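Local atomic coordinates of SusD homolog (Bacteroides thetaiotaomicron, PDB entry 3SGH), a protein that probably binds carbohydrate at the outer membrane as a SusD-like lipoprotein, as its starch-binding relative SusD does for glycan uptake. Residues D362-Y374 with N385-W397. Sequence-based numbering, arbitrary orientation.
Sequences DYLADATSIPGNY and NNYTNQSSITIKW
Tyr374 and Tyr387 form a single antiparallel hydrogen-bonded bridge between two loop segments, the first of which leaves helix 360-364. Tyr374 N meets Tyr387 O at 2.9 Å, almost straight at 178°, and Tyr387 N returns a bond to Tyr374 O. At the other end, Lys396 N binds Asp366 O. Water 2 accepts from Ile395 N and lies close to the carbonyls of Asp366 and Ser369. Between these ends, Asn389 grips the opposite backbone. A chi1 of -157° turns its amide across to the other segment, where ND2 reaches Gly372 O at 2.9 Å, while OD1 closes an Asx turn onto Ser391 N. Asn373 OD1 accepts from Asn389 N at 2.9 Å. Ile395 CD1 sits over one face of the Tyr363 ring, 3.7 Å from its centroid, a CH-pi contact. Ile395 CD1 also touches Asp366 CB. Asp366 OD1 takes both Thr368 N and Ser369 N, and OD2 takes Ser369 OG. Replacing Asp366 with an alanine is likely to leave these three groups without their acceptor and the turn free to shift. Tyr363 OH is hydrogen-bonded to Gln413 NE2. The arrangement is an antiparallel pairing of loops, with an Asx turn in each, between helices 360-364 and 403-417 of the SusD-like fold.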
loop_
_atom_site.group_PDB
_atom_site.type_symbol
_atom_site.label_atom_id
_atom_site.label_comp_id
_atom_site.label_asym_id
_atom_site.label_seq_id
_atom_site.Cartn_x
_atom_site.Cartn_y
_atom_site.Cartn_z
ATOM N N ASP A 362 13.439 -9.327 -22.784
ATOM C CA ASP A 362 14.761 -9.742 -22.393
ATOM C C ASP A 362 14.882 -9.762 -20.867
ATOM O O ASP A 362 15.533 -10.637 -20.310
ATOM C CB ASP A 362 15.835 -8.856 -23.053
ATOM C CG ASP A 362 16.000 -9.124 -24.570
ATOM O OD1 ASP A 362 15.324 -10.014 -25.177
ATOM O OD2 ASP A 362 16.832 -8.399 -25.160
ATOM N N TYR A 363 14.195 -8.841 -20.183
ATOM C CA TYR A 363 14.106 -8.903 -18.722
ATOM C C TYR A 363 13.523 -10.229 -18.239
ATOM O O TYR A 363 14.032 -10.847 -17.298
ATOM C CB TYR A 363 13.219 -7.741 -18.215
ATOM C CG TYR A 363 13.193 -7.537 -16.725
ATOM C CD1 TYR A 363 14.239 -6.887 -16.074
ATOM C CD2 TYR A 363 12.124 -7.969 -15.950
ATOM C CE1 TYR A 363 14.210 -6.707 -14.699
ATOM C CE2 TYR A 363 12.083 -7.761 -14.601
ATOM C CZ TYR A 363 13.113 -7.149 -13.970
ATOM O OH TYR A 363 13.013 -6.968 -12.600
ATOM N N LEU A 364 12.436 -10.669 -18.864
ATOM C CA LEU A 364 11.743 -11.861 -18.435
ATOM C C LEU A 364 12.524 -13.130 -18.765
ATOM O O LEU A 364 12.140 -14.228 -18.305
ATOM C CB LEU A 364 10.348 -11.933 -19.083
ATOM C CG LEU A 364 9.281 -11.042 -18.419
ATOM C CD1 LEU A 364 7.990 -10.965 -19.259
ATOM C CD2 LEU A 364 8.958 -11.584 -17.050
ATOM N N ALA A 365 13.535 -12.995 -19.612
ATOM C CA ALA A 365 14.425 -14.097 -19.987
ATOM C C ALA A 365 15.651 -14.172 -19.069
ATOM O O ALA A 365 16.518 -15.058 -19.259
ATOM C CB ALA A 365 14.893 -13.938 -21.442
ATOM N N ASP A 366 15.745 -13.276 -18.091
ATOM C CA ASP A 366 16.913 -13.221 -17.213
ATOM C C ASP A 366 16.843 -14.287 -16.124
ATOM O O ASP A 366 16.088 -14.164 -15.164
ATOM C CB ASP A 366 17.062 -11.828 -16.595
ATOM C CG ASP A 366 18.337 -11.673 -15.791
ATOM O OD1 ASP A 366 18.850 -12.663 -15.228
ATOM O OD2 ASP A 366 18.820 -10.518 -15.667
ATOM N N ALA A 367 17.641 -15.343 -16.280
ATOM C CA ALA A 367 17.676 -16.433 -15.313
ATOM C C ALA A 367 18.832 -16.332 -14.291
ATOM O O ALA A 367 18.944 -17.180 -13.422
ATOM C CB ALA A 367 17.784 -17.784 -16.067
ATOM N N THR A 368 19.653 -15.292 -14.376
ATOM C CA THR A 368 20.933 -15.274 -13.643
ATOM C C THR A 368 21.010 -14.166 -12.568
ATOM O O THR A 368 21.617 -14.357 -11.486
ATOM C CB THR A 368 22.126 -15.156 -14.616
ATOM O OG1 THR A 368 22.010 -13.990 -15.433
ATOM C CG2 THR A 368 22.257 -16.361 -15.549
ATOM N N SER A 369 20.429 -13.010 -12.870
ATOM C CA SER A 369 20.579 -11.857 -12.027
ATOM C C SER A 369 19.843 -12.023 -10.696
ATOM O O SER A 369 18.716 -12.499 -10.667
ATOM C CB SER A 369 20.078 -10.584 -12.734
ATOM O OG SER A 369 20.798 -10.304 -13.917
ATOM N N ILE A 370 20.486 -11.622 -9.607
ATOM C CA ILE A 370 19.855 -11.742 -8.285
ATOM C C ILE A 370 19.781 -10.393 -7.594
ATOM O O ILE A 370 20.486 -9.450 -7.970
ATOM C CB ILE A 370 20.599 -12.760 -7.407
ATOM C CG1 ILE A 370 22.032 -12.322 -7.137
ATOM C CG2 ILE A 370 20.527 -14.173 -8.112
ATOM C CD1 ILE A 370 22.868 -13.368 -6.396
ATOM N N PRO A 371 18.915 -10.274 -6.590
ATOM C CA PRO A 371 18.760 -8.986 -5.922
ATOM C C PRO A 371 20.092 -8.510 -5.327
ATOM O O PRO A 371 20.887 -9.294 -4.823
ATOM C CB PRO A 371 17.649 -9.272 -4.887
ATOM C CG PRO A 371 16.892 -10.422 -5.488
ATOM C CD PRO A 371 17.882 -11.248 -6.169
ATOM N N GLY A 372 20.361 -7.221 -5.467
ATOM C CA GLY A 372 21.642 -6.631 -5.099
ATOM C C GLY A 372 21.798 -6.391 -3.615
ATOM O O GLY A 372 20.813 -6.171 -2.879
ATOM N N ASN A 373 23.040 -6.433 -3.170
ATOM C CA ASN A 373 23.340 -6.028 -1.805
ATOM C C ASN A 373 23.386 -4.518 -1.779
ATOM O O ASN A 373 23.507 -3.888 -2.831
ATOM C CB ASN A 373 24.679 -6.617 -1.368
ATOM C CG ASN A 373 24.649 -8.105 -1.354
ATOM O OD1 ASN A 373 23.648 -8.691 -1.004
ATOM N ND2 ASN A 373 25.756 -8.729 -1.737
ATOM N N TYR A 374 23.316 -3.942 -0.587
ATOM C CA TYR A 374 23.316 -2.510 -0.453
ATOM C C TYR A 374 24.617 -2.055 0.168
ATOM O O TYR A 374 25.030 -2.621 1.171
ATOM C CB TYR A 374 22.186 -2.101 0.487
ATOM C CG TYR A 374 22.209 -0.628 0.788
ATOM C CD1 TYR A 374 21.909 0.305 -0.195
ATOM C CD2 TYR A 374 22.496 -0.169 2.062
ATOM C CE1 TYR A 374 21.947 1.656 0.078
ATOM C CE2 TYR A 374 22.516 1.193 2.350
ATOM C CZ TYR A 374 22.233 2.098 1.344
ATOM O OH TYR A 374 22.260 3.441 1.610
ATOM N N ASN A 385 25.429 0.969 7.513
ATOM C CA ASN A 385 24.190 0.855 6.779
ATOM C C ASN A 385 24.201 -0.247 5.735
ATOM O O ASN A 385 23.147 -0.569 5.183
ATOM C CB ASN A 385 23.841 2.200 6.111
ATOM C CG ASN A 385 23.531 3.252 7.121
ATOM O OD1 ASN A 385 22.891 2.957 8.136
ATOM N ND2 ASN A 385 23.922 4.464 6.858
ATOM N N ASN A 386 25.373 -0.834 5.464
ATOM C CA ASN A 386 25.463 -1.838 4.421
ATOM C C ASN A 386 24.593 -3.058 4.770
ATOM O O ASN A 386 24.435 -3.408 5.919
ATOM C CB ASN A 386 26.911 -2.293 4.203
ATOM C CG ASN A 386 27.825 -1.220 3.625
ATOM O OD1 ASN A 386 27.438 -0.073 3.359
ATOM N ND2 ASN A 386 29.065 -1.625 3.384
ATOM N N TYR A 387 24.030 -3.714 3.759
ATOM C CA TYR A 387 23.106 -4.808 3.999
ATOM C C TYR A 387 23.202 -5.893 2.930
ATOM O O TYR A 387 23.209 -5.605 1.737
ATOM C CB TYR A 387 21.669 -4.277 4.174
ATOM C CG TYR A 387 20.699 -5.278 4.800
ATOM C CD1 TYR A 387 20.632 -5.474 6.177
ATOM C CD2 TYR A 387 19.853 -6.027 3.995
ATOM C CE1 TYR A 387 19.754 -6.418 6.723
ATOM C CE2 TYR A 387 18.976 -6.941 4.535
ATOM C CZ TYR A 387 18.932 -7.135 5.882
ATOM O OH TYR A 387 18.048 -8.061 6.354
ATOM N N THR A 388 23.301 -7.136 3.381
ATOM C CA THR A 388 23.292 -8.301 2.494
ATOM C C THR A 388 21.853 -8.702 2.184
ATOM O O THR A 388 21.058 -9.010 3.087
ATOM C CB THR A 388 24.060 -9.493 3.112
ATOM O OG1 THR A 388 25.398 -9.105 3.500
ATOM C CG2 THR A 388 24.085 -10.648 2.114
ATOM N N ASN A 389 21.498 -8.662 0.911
ATOM C CA ASN A 389 20.133 -9.006 0.500
ATOM C C ASN A 389 19.850 -10.459 0.829
ATOM O O ASN A 389 20.657 -11.352 0.508
ATOM C CB ASN A 389 19.954 -8.727 -0.994
ATOM C CG ASN A 389 18.547 -8.527 -1.376
ATOM O OD1 ASN A 389 17.679 -9.334 -1.029
ATOM N ND2 ASN A 389 18.282 -7.451 -2.132
ATOM N N GLN A 390 18.716 -10.719 1.476
ATOM C CA GLN A 390 18.449 -12.063 1.871
ATOM C C GLN A 390 17.697 -12.805 0.785
ATOM O O GLN A 390 17.536 -14.009 0.914
ATOM C CB GLN A 390 17.736 -12.119 3.216
ATOM C CG GLN A 390 18.616 -11.560 4.337
ATOM C CD GLN A 390 18.065 -11.839 5.741
ATOM O OE1 GLN A 390 16.987 -12.432 5.907
ATOM N NE2 GLN A 390 18.815 -11.410 6.757
ATOM N N SER A 391 17.325 -12.115 -0.300
ATOM C CA SER A 391 16.726 -12.783 -1.454
ATOM C C SER A 391 17.720 -13.172 -2.543
ATOM O O SER A 391 18.651 -12.414 -2.864
ATOM C CB SER A 391 15.654 -11.878 -2.065
ATOM O OG SER A 391 14.922 -12.533 -3.076
ATOM N N SER A 392 17.504 -14.339 -3.148
ATOM C CA SER A 392 18.301 -14.771 -4.280
ATOM C C SER A 392 17.423 -15.017 -5.491
ATOM O O SER A 392 17.881 -15.643 -6.483
ATOM C CB SER A 392 19.046 -16.044 -3.898
ATOM O OG SER A 392 18.174 -17.004 -3.302
ATOM N N ILE A 393 16.178 -14.524 -5.421
ATOM C CA ILE A 393 15.167 -14.857 -6.425
ATOM C C ILE A 393 15.480 -14.212 -7.772
ATOM O O ILE A 393 15.750 -13.012 -7.871
ATOM C CB ILE A 393 13.713 -14.555 -5.909
ATOM C CG1 ILE A 393 12.661 -15.446 -6.573
ATOM C CG2 ILE A 393 13.360 -13.076 -6.038
ATOM C CD1 ILE A 393 12.764 -16.992 -6.202
ATOM N N THR A 394 15.436 -15.016 -8.829
ATOM C CA THR A 394 15.705 -14.549 -10.166
ATOM C C THR A 394 14.405 -14.224 -10.884
ATOM O O THR A 394 13.328 -14.564 -10.416
ATOM C CB THR A 394 16.494 -15.640 -10.961
ATOM O OG1 THR A 394 15.750 -16.864 -10.953
ATOM C CG2 THR A 394 17.872 -15.857 -10.331
ATOM N N ILE A 395 14.499 -13.579 -12.042
ATOM C CA ILE A 395 13.316 -13.079 -12.737
ATOM C C ILE A 395 12.567 -14.097 -13.580
ATOM O O ILE A 395 11.339 -14.232 -13.471
ATOM C CB ILE A 395 13.700 -11.911 -13.667
ATOM C CG1 ILE A 395 14.365 -10.749 -12.872
ATOM C CG2 ILE A 395 12.447 -11.408 -14.493
ATOM C CD1 ILE A 395 15.303 -9.907 -13.730
ATOM N N LYS A 396 13.302 -14.822 -14.431
ATOM C CA LYS A 396 12.673 -15.777 -15.359
ATOM C C LYS A 396 11.839 -16.797 -14.612
ATOM O O LYS A 396 12.301 -17.401 -13.638
ATOM C CB LYS A 396 13.720 -16.522 -16.198
ATOM C CG LYS A 396 13.158 -17.506 -17.252
ATOM C CD LYS A 396 14.022 -18.770 -17.326
ATOM C CE LYS A 396 13.963 -19.464 -18.688
ATOM N NZ LYS A 396 12.571 -19.677 -19.212
ATOM N N TRP A 397 10.620 -16.993 -15.078
ATOM C CA TRP A 397 9.721 -17.985 -14.522
ATOM C C TRP A 397 10.285 -19.394 -14.703
ATOM O O TRP A 397 10.783 -19.739 -15.780
ATOM C CB TRP A 397 8.346 -17.922 -15.156
ATOM C CG TRP A 397 7.396 -18.785 -14.407
ATOM C CD1 TRP A 397 7.034 -20.065 -14.702
ATOM C CD2 TRP A 397 6.738 -18.453 -13.187
ATOM N NE1 TRP A 397 6.173 -20.538 -13.748
ATOM C CE2 TRP A 397 5.976 -19.559 -12.808
ATOM C CE3 TRP A 397 6.701 -17.310 -12.387
ATOM C CZ2 TRP A 397 5.212 -19.563 -11.665
ATOM C CZ3 TRP A 397 5.942 -17.319 -11.265
ATOM C CH2 TRP A 397 5.209 -18.430 -10.906
HETATM O O HOH W 1 9.694 -15.289 -17.466
HETATM O O HOH W 2 17.047 -12.760 -12.728
#